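Local coordinates for ATP-dependent 6-phosphofructokinase isozyme 2 (Escherichia coli, PDB 3UMO), which catalyses the ATP-dependent phosphorylation of D-fructose 6-phosphate to fructose 1,6-bisphosphate, the first committing step of glycolysis, at residues L183-Q188 with V222-P227; L134-S139 with C163-S168. All coordinates share one frame; numbering follows the deposited sequence.

Contact 1: residues L183-Q188 with V222-P227; sequences LVKPNQ and VVSLGP. With ATP (adenosine-5'-triphosphate), chain E; ATP (adenosine-5'-triphosphate), chain I.
Lys185 and Ser224 meet through their polar ends, NZ donating to OG over 2.9 Å, and both reach the phosphates of the chain E ATP. The lysine chain bends at chi3 and chi4, and NZ also gives a hydrogen bond to beta-phosphate oxygen O2B (2.9 Å). Ser224 OG lies within bonding range of both O2A and O3A, while the N-H of Gly226 grips O2A at 2.8 Å. Asn187 ND2 points almost straight at O1B (3.0 Å, 172°) and makes a weak bond to O3G of the chain I ATP, consistent with Asn187 binding both the substrate and the inhibitory ATP. Asn187 is the N-cap of helix 188-195: its OD1 accepts from the backbone N of Glu190, as in the NXXE motif of the ribokinase family, where Glu190 is the probable magnesium residue. Behind this shell the two segments run nearly parallel, 22° apart, pinned by Ser224 N to Pro186 O (3.0 Å) and Val222 N to Val184 O (3.0 Å). Gln188 lies across Leu225 at about a right angle, CG against CD2 at 3.5 Å, and its OE1 accepts from a water that also donates to Leu225 O. Leu183 CD1 packs on Val222 CG2, with Met275 touching both side chains.

Contact 2: residues L134-S139 with C163-S168; sequences LVISGS and CIVDSS
Ile136 lies against the strand that carries Cys163 and Val165, and its CD1 methyl touches both side chains, 4.1 Å from Cys163 CB and a little farther from Val165 CG2. Its CG1 is anti to the carbonyl carbon, and chi2 (117°), away from the staggered values, sets CD1 against both side chains on the same face of the sheet. Helix 146-158 covers this face, with Ile153 on Ile136 and Ala156 on Cys163. The backbone of Ile136 is used at both ends: its N donates to Ile164 O (2.8 Å) and its O accepts from Asp166 N (2.9 Å). Ile164 in turn donates its own N to Leu134 O, giving the alternating ladder of parallel strands, here 17° apart. The pair belongs to the beta-alpha-beta unit formed by strand 133-137, helix 146-158 and strand 162-166, within the central parallel sheet of the ribokinase fold. On the opposite face Ile164 crosses Val135 obliquely, Ile164 CB 4.1 Å from Val135 CG2, and Thr263 of helix 254-267 packs on both. Asp166, two residues farther along the strand, shares this face with Ser137. A water joins its carboxylate to the serine, accepting from Ser137 OG (2.6 Å) and donating to Asp166 OD1 (2.7 Å). The same carboxylate lies beside Lys185, and the Asp166 side chain comes within about 4 Å, nearest atoms, of a magnesium ion, so it borders the nucleotide site. At the end of the ladder Gly138 N donates to Asp166 O, and just past it Ser167 OG donates to Gly138 O (2.9 Å), with OG tilted 34° from the carbonyl plane; Ser139, which follows Gly138, belongs to the substrate-binding site.

Overall arrangement
Counting from the N terminus, the first segment is on strand 133-137; the chain then passes through helix 146-158 and returns as strand 162-166, where contact 2 closes its loop. Helix 169-175 then leads to strand 183-184, and contact 1 opens; its loop runs through helices 188-195 and 204-214 and closes at 222-227. The two loops are therefore in series, neither enclosing nor crossing the other. Contact 2 lies within the six-stranded parallel sheet, whereas contact 1 ties the edge of that sheet to strand 221-224 of the three-stranded antiparallel sheet. They meet directly because strand 183-184 is the neighbour of strand 162-166: Leu183 O and Val165 N probably form a hydrogen bond (2.9 Å).

Contact 1: residues L183-Q188 with V222-P227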
loop_
_atom_site.group_PDB
_atom_site.type_symbol
_atom_site.label_atom_id
_atom_site.label_comp_id
_atom_site.label_asym_id
_atom_site.label_seq_id
_atom_site.Cartn_x
_atom_site.Cartn_y
_atom_site.Cartn_z
ATOM N N LEU A 183 -10.945 29.260 24.746
ATOM C CA LEU A 183 -9.995 28.175 24.570
ATOM C C LEU A 183 -9.954 27.753 23.118
ATOM O O LEU A 183 -10.994 27.582 22.486
ATOM C CB LEU A 183 -10.407 26.970 25.420
ATOM C CG LEU A 183 -9.656 25.653 25.213
ATOM C CD1 LEU A 183 -8.212 25.775 25.655
ATOM C CD2 LEU A 183 -10.355 24.514 25.961
ATOM N N VAL A 184 -8.750 27.573 22.589
ATOM C CA VAL A 184 -8.593 26.991 21.260
ATOM C C VAL A 184 -7.631 25.801 21.361
ATOM O O VAL A 184 -6.652 25.860 22.108
ATOM C CB VAL A 184 -8.095 28.052 20.234
ATOM C CG1 VAL A 184 -6.724 28.595 20.625
ATOM C CG2 VAL A 184 -8.080 27.476 18.816
ATOM N N LYS A 185 -7.928 24.715 20.646
ATOM C CA LYS A 185 -7.046 23.544 20.640
ATOM C C LYS A 185 -6.532 23.204 19.243
ATOM O O LYS A 185 -7.033 22.284 18.588
ATOM C CB LYS A 185 -7.688 22.284 21.270
ATOM C CG LYS A 185 -6.645 21.142 21.453
ATOM C CD LYS A 185 -7.212 19.727 21.364
ATOM C CE LYS A 185 -7.642 19.346 19.940
ATOM N NZ LYS A 185 -6.546 19.483 18.932
ATOM N N PRO A 186 -5.528 23.950 18.774
ATOM C CA PRO A 186 -4.922 23.496 17.527
ATOM C C PRO A 186 -3.996 22.317 17.794
ATOM O O PRO A 186 -3.355 22.258 18.849
ATOM C CB PRO A 186 -4.086 24.699 17.089
ATOM C CG PRO A 186 -3.701 25.377 18.388
ATOM C CD PRO A 186 -4.879 25.157 19.322
ATOM N N ASN A 187 -3.912 21.383 16.855
ATOM C CA ASN A 187 -2.759 20.478 16.869
ATOM C C ASN A 187 -1.565 21.199 16.255
ATOM O O ASN A 187 -1.642 22.400 15.977
ATOM C CB ASN A 187 -3.031 19.125 16.190
ATOM C CG ASN A 187 -3.318 19.243 14.703
ATOM O OD1 ASN A 187 -3.032 20.258 14.060
ATOM N ND2 ASN A 187 -3.886 18.178 14.141
ATOM N N GLN A 188 -0.461 20.490 16.052
ATOM C CA GLN A 188 0.749 21.154 15.563
ATOM C C GLN A 188 0.596 21.707 14.161
ATOM O O GLN A 188 1.025 22.833 13.876
ATOM C CB GLN A 188 1.946 20.215 15.631
ATOM C CG GLN A 188 2.359 19.926 17.044
ATOM C CD GLN A 188 3.269 18.735 17.129
ATOM O OE1 GLN A 188 2.804 17.600 17.247
ATOM N NE2 GLN A 188 4.575 18.977 17.051
ATOM N N VAL A 222 -4.303 25.521 23.918
ATOM C CA VAL A 222 -3.724 24.223 24.200
ATOM C C VAL A 222 -3.302 23.605 22.881
ATOM O O VAL A 222 -4.146 23.237 22.066
ATOM C CB VAL A 222 -4.714 23.306 24.947
ATOM C CG1 VAL A 222 -4.106 21.917 25.162
ATOM C CG2 VAL A 222 -5.086 23.933 26.284
ATOM N N VAL A 223 -1.995 23.520 22.660
ATOM C CA VAL A 223 -1.492 22.883 21.456
ATOM C C VAL A 223 -1.352 21.393 21.729
ATOM O O VAL A 223 -0.535 20.972 22.547
ATOM C CB VAL A 223 -0.129 23.434 21.034
ATOM C CG1 VAL A 223 0.249 22.875 19.663
ATOM C CG2 VAL A 223 -0.159 24.956 20.999
ATOM N N SER A 224 -2.151 20.585 21.047
ATOM C CA SER A 224 -2.057 19.146 21.269
ATOM C C SER A 224 -0.966 18.557 20.365
ATOM O O SER A 224 -0.797 18.965 19.209
ATOM C CB SER A 224 -3.416 18.463 21.102
ATOM O OG SER A 224 -3.914 18.533 19.769
ATOM N N LEU A 225 -0.211 17.616 20.919
ATOM C CA LEU A 225 1.041 17.160 20.330
ATOM C C LEU A 225 1.046 15.651 20.081
ATOM O O LEU A 225 2.105 15.017 20.117
ATOM C CB LEU A 225 2.181 17.511 21.280
ATOM C CG LEU A 225 2.280 18.979 21.701
ATOM C CD1 LEU A 225 3.370 19.174 22.754
ATOM C CD2 LEU A 225 2.537 19.861 20.498
ATOM N N GLY A 226 -0.128 15.078 19.823
ATOM C CA GLY A 226 -0.217 13.644 19.579
ATOM C C GLY A 226 0.330 12.862 20.768
ATOM O O GLY A 226 -0.062 13.125 21.900
ATOM N N PRO A 227 1.268 11.926 20.523
ATOM C CA PRO A 227 1.818 11.125 21.627
ATOM C C PRO A 227 2.647 11.944 22.617
ATOM O O PRO A 227 2.933 11.479 23.720
ATOM C CB PRO A 227 2.705 10.097 20.909
ATOM C CG PRO A 227 3.104 10.764 19.639
ATOM C CD PRO A 227 1.916 11.614 19.234
HETATM P PG ATP E . -7.671 14.366 15.912
HETATM O O1G ATP E . -8.601 15.499 15.652
HETATM O O2G ATP E . -8.559 13.249 16.454
HETATM O O3G ATP E . -6.922 13.923 14.703
HETATM P PB ATP E . -5.776 15.998 17.036
HETATM O O1B ATP E . -4.761 15.921 15.855
HETATM O O2B ATP E . -6.600 17.303 17.072
HETATM O O3B ATP E . -6.719 14.713 17.094
HETATM P PA ATP E . -3.837 15.074 18.952
HETATM O O1A ATP E . -3.329 14.153 17.882
HETATM O O2A ATP E . -2.744 15.949 19.571
HETATM O O3A ATP E . -4.983 15.972 18.413
HETATM O "O5'" ATP E . -4.557 14.163 20.066
HETATM C "C5'" ATP E . -4.965 14.741 21.258
HETATM C "C4'" ATP E . -4.529 14.099 22.497
HETATM O "O4'" ATP E . -4.752 12.678 22.367
HETATM C "C3'" ATP E . -3.076 14.202 22.706
HETATM O "O3'" ATP E . -2.730 15.391 23.309
HETATM C "C2'" ATP E . -2.783 13.021 23.535
HETATM O "O2'" ATP E . -3.218 13.223 24.817
HETATM C "C1'" ATP E . -3.648 11.993 22.913
HETATM N N9 ATP E . -2.944 11.255 21.867
HETATM C C8 ATP E . -3.024 11.479 20.543
HETATM N N7 ATP E . -2.217 10.582 19.924
HETATM C C5 ATP E . -1.633 9.798 20.854
HETATM C C6 ATP E . -0.735 8.727 20.795
HETATM N N6 ATP E . -0.208 8.225 19.482
HETATM N N1 ATP E . -0.345 8.154 21.947
HETATM C C2 ATP E . -0.801 8.589 23.134
HETATM N N3 ATP E . -1.662 9.607 23.217
HETATM C C4 ATP E . -2.094 10.224 22.103
HETATM P PG ATP I . -5.363 16.232 11.440
HETATM O O1G ATP I . -5.447 16.125 12.927
HETATM O O2G ATP I . -6.724 16.728 10.950
HETATM O O3G ATP I . -4.277 17.197 11.030
HETATM P PB ATP I . -4.503 13.535 11.279
HETATM O O1B ATP I . -4.787 12.447 10.157
HETATM O O2B ATP I . -5.005 13.030 12.638
HETATM O O3B ATP I . -5.245 14.849 10.770
HETATM P PA ATP I . -1.927 13.614 10.262
HETATM O O1A ATP I . -2.548 13.864 8.902
HETATM O O2A ATP I . -0.718 14.534 10.485
HETATM O O3A ATP I . -2.965 13.838 11.357
HETATM O "O5'" ATP I . -1.428 12.083 10.300
HETATM C "C5'" ATP I . -1.713 11.255 11.365
HETATM C "C4'" ATP I . -1.278 9.876 11.206
HETATM O "O4'" ATP I . -1.476 9.520 9.821
HETATM C "C3'" ATP I . 0.169 9.783 11.420
HETATM O "O3'" ATP I . 0.444 9.444 12.723
HETATM C "C2'" ATP I . 0.607 8.739 10.493
HETATM O "O2'" ATP I . 0.458 7.527 11.104
HETATM C "C1'" ATP I . -0.335 8.840 9.356
HETATM N N9 ATP I . 0.236 9.546 8.214
HETATM C C8 ATP I . 0.127 10.866 7.980
HETATM N N7 ATP I . 0.779 11.145 6.827
HETATM C C5 ATP I . 1.298 10.004 6.331
HETATM C C6 ATP I . 2.049 9.692 5.190
HETATM N N6 ATP I . 2.446 10.762 4.211
HETATM N N1 ATP I . 2.415 8.411 4.986
HETATM C C2 ATP I . 2.066 7.444 5.856
HETATM N N3 ATP I . 1.345 7.715 6.951
HETATM C C4 ATP I . 0.952 8.970 7.217
HETATM O O HOH W 1 -0.054 17.570 16.756
HETATM O O HOH W 2 3.569 14.976 17.647
#

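Contact 2: residues L134-S139 with C163-S168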
loop_
_atom_site.group_PDB
_atom_site.type_symbol
_atom_site.label_atom_id
_atom_site.label_comp_id
_atom_site.label_asym_id
_atom_site.label_seq_id
_atom_site.Cartn_x
_atom_site.Cartn_y
_atom_site.Cartn_z
ATOM N N LEU A 134 -20.047 27.080 24.701
ATOM C CA LEU A 134 -20.305 26.579 23.358
ATOM C C LEU A 134 -19.009 26.114 22.712
ATOM O O LEU A 134 -18.062 26.890 22.557
ATOM C CB LEU A 134 -20.937 27.660 22.484
ATOM C CG LEU A 134 -21.117 27.221 21.028
ATOM C CD1 LEU A 134 -22.120 26.083 20.962
ATOM C CD2 LEU A 134 -21.555 28.400 20.155
ATOM N N VAL A 135 -18.968 24.845 22.326
ATOM C CA VAL A 135 -17.805 24.311 21.626
ATOM C C VAL A 135 -18.079 24.233 20.133
ATOM O O VAL A 135 -18.908 23.441 19.687
ATOM C CB VAL A 135 -17.430 22.901 22.132
ATOM C CG1 VAL A 135 -16.158 22.409 21.437
ATOM C CG2 VAL A 135 -17.248 22.903 23.641
ATOM N N ILE A 136 -17.379 25.059 19.362
ATOM C CA ILE A 136 -17.488 25.036 17.910
ATOM C C ILE A 136 -16.345 24.176 17.376
ATOM O O ILE A 136 -15.178 24.569 17.434
ATOM C CB ILE A 136 -17.404 26.457 17.320
ATOM C CG1 ILE A 136 -18.423 27.371 17.995
ATOM C CG2 ILE A 136 -17.648 26.421 15.817
ATOM C CD1 ILE A 136 -17.800 28.522 18.747
ATOM N N SER A 137 -16.676 22.992 16.869
ATOM C CA SER A 137 -15.653 22.031 16.471
ATOM C C SER A 137 -15.959 21.353 15.134
ATOM O O SER A 137 -17.078 20.893 14.893
ATOM C CB SER A 137 -15.473 20.958 17.559
ATOM O OG SER A 137 -14.611 19.935 17.097
ATOM N N GLY A 138 -14.955 21.295 14.267
ATOM C CA GLY A 138 -15.086 20.579 13.015
ATOM C C GLY A 138 -14.830 21.480 11.828
ATOM O O GLY A 138 -14.560 22.676 11.981
ATOM N N SER A 139 -14.928 20.898 10.638
ATOM C CA SER A 139 -14.682 21.624 9.398
ATOM C C SER A 139 -15.811 22.592 9.048
ATOM O O SER A 139 -16.898 22.544 9.635
ATOM C CB SER A 139 -14.488 20.636 8.244
ATOM O OG SER A 139 -15.650 19.844 8.044
ATOM N N CYS A 163 -16.918 30.719 24.368
ATOM C CA CYS A 163 -16.661 29.929 23.166
ATOM C C CYS A 163 -15.331 29.180 23.169
ATOM O O CYS A 163 -14.280 29.738 23.496
ATOM C CB CYS A 163 -16.761 30.815 21.922
ATOM S SG CYS A 163 -18.420 31.486 21.656
ATOM N N ILE A 164 -15.401 27.902 22.802
ATOM C CA ILE A 164 -14.228 27.061 22.637
ATOM C C ILE A 164 -14.183 26.655 21.172
ATOM O O ILE A 164 -15.208 26.292 20.591
ATOM C CB ILE A 164 -14.327 25.815 23.539
ATOM C CG1 ILE A 164 -14.294 26.240 25.013
ATOM C CG2 ILE A 164 -13.213 24.819 23.228
ATOM C CD1 ILE A 164 -14.526 25.091 25.989
ATOM N N VAL A 165 -13.006 26.745 20.560
ATOM C CA VAL A 165 -12.892 26.495 19.125
ATOM C C VAL A 165 -11.887 25.393 18.810
ATOM O O VAL A 165 -10.770 25.396 19.324
ATOM C CB VAL A 165 -12.485 27.779 18.367
ATOM C CG1 VAL A 165 -12.314 27.497 16.874
ATOM C CG2 VAL A 165 -13.509 28.893 18.592
ATOM N N ASP A 166 -12.295 24.439 17.973
ATOM C CA ASP A 166 -11.382 23.429 17.448
ATOM C C ASP A 166 -11.675 23.269 15.962
ATOM O O ASP A 166 -12.689 22.691 15.581
ATOM C CB ASP A 166 -11.565 22.102 18.187
ATOM C CG ASP A 166 -10.593 21.028 17.720
ATOM O OD1 ASP A 166 -10.652 19.912 18.277
ATOM O OD2 ASP A 166 -9.779 21.291 16.804
ATOM N N SER A 167 -10.804 23.810 15.119
ATOM C CA SER A 167 -11.032 23.740 13.685
ATOM C C SER A 167 -9.700 23.805 12.961
ATOM O O SER A 167 -8.649 23.578 13.557
ATOM C CB SER A 167 -11.952 24.877 13.234
ATOM O OG SER A 167 -12.413 24.670 11.909
ATOM N N SER A 168 -9.735 24.098 11.669
ATOM C CA SER A 168 -8.495 24.182 10.908
ATOM C C SER A 168 -8.626 25.139 9.734
ATOM O O SER A 168 -9.716 25.644 9.446
ATOM C CB SER A 168 -8.075 22.802 10.394
ATOM O OG SER A 168 -9.018 22.292 9.462
HETATM O O HOH W 3 -13.079 18.878 18.971
#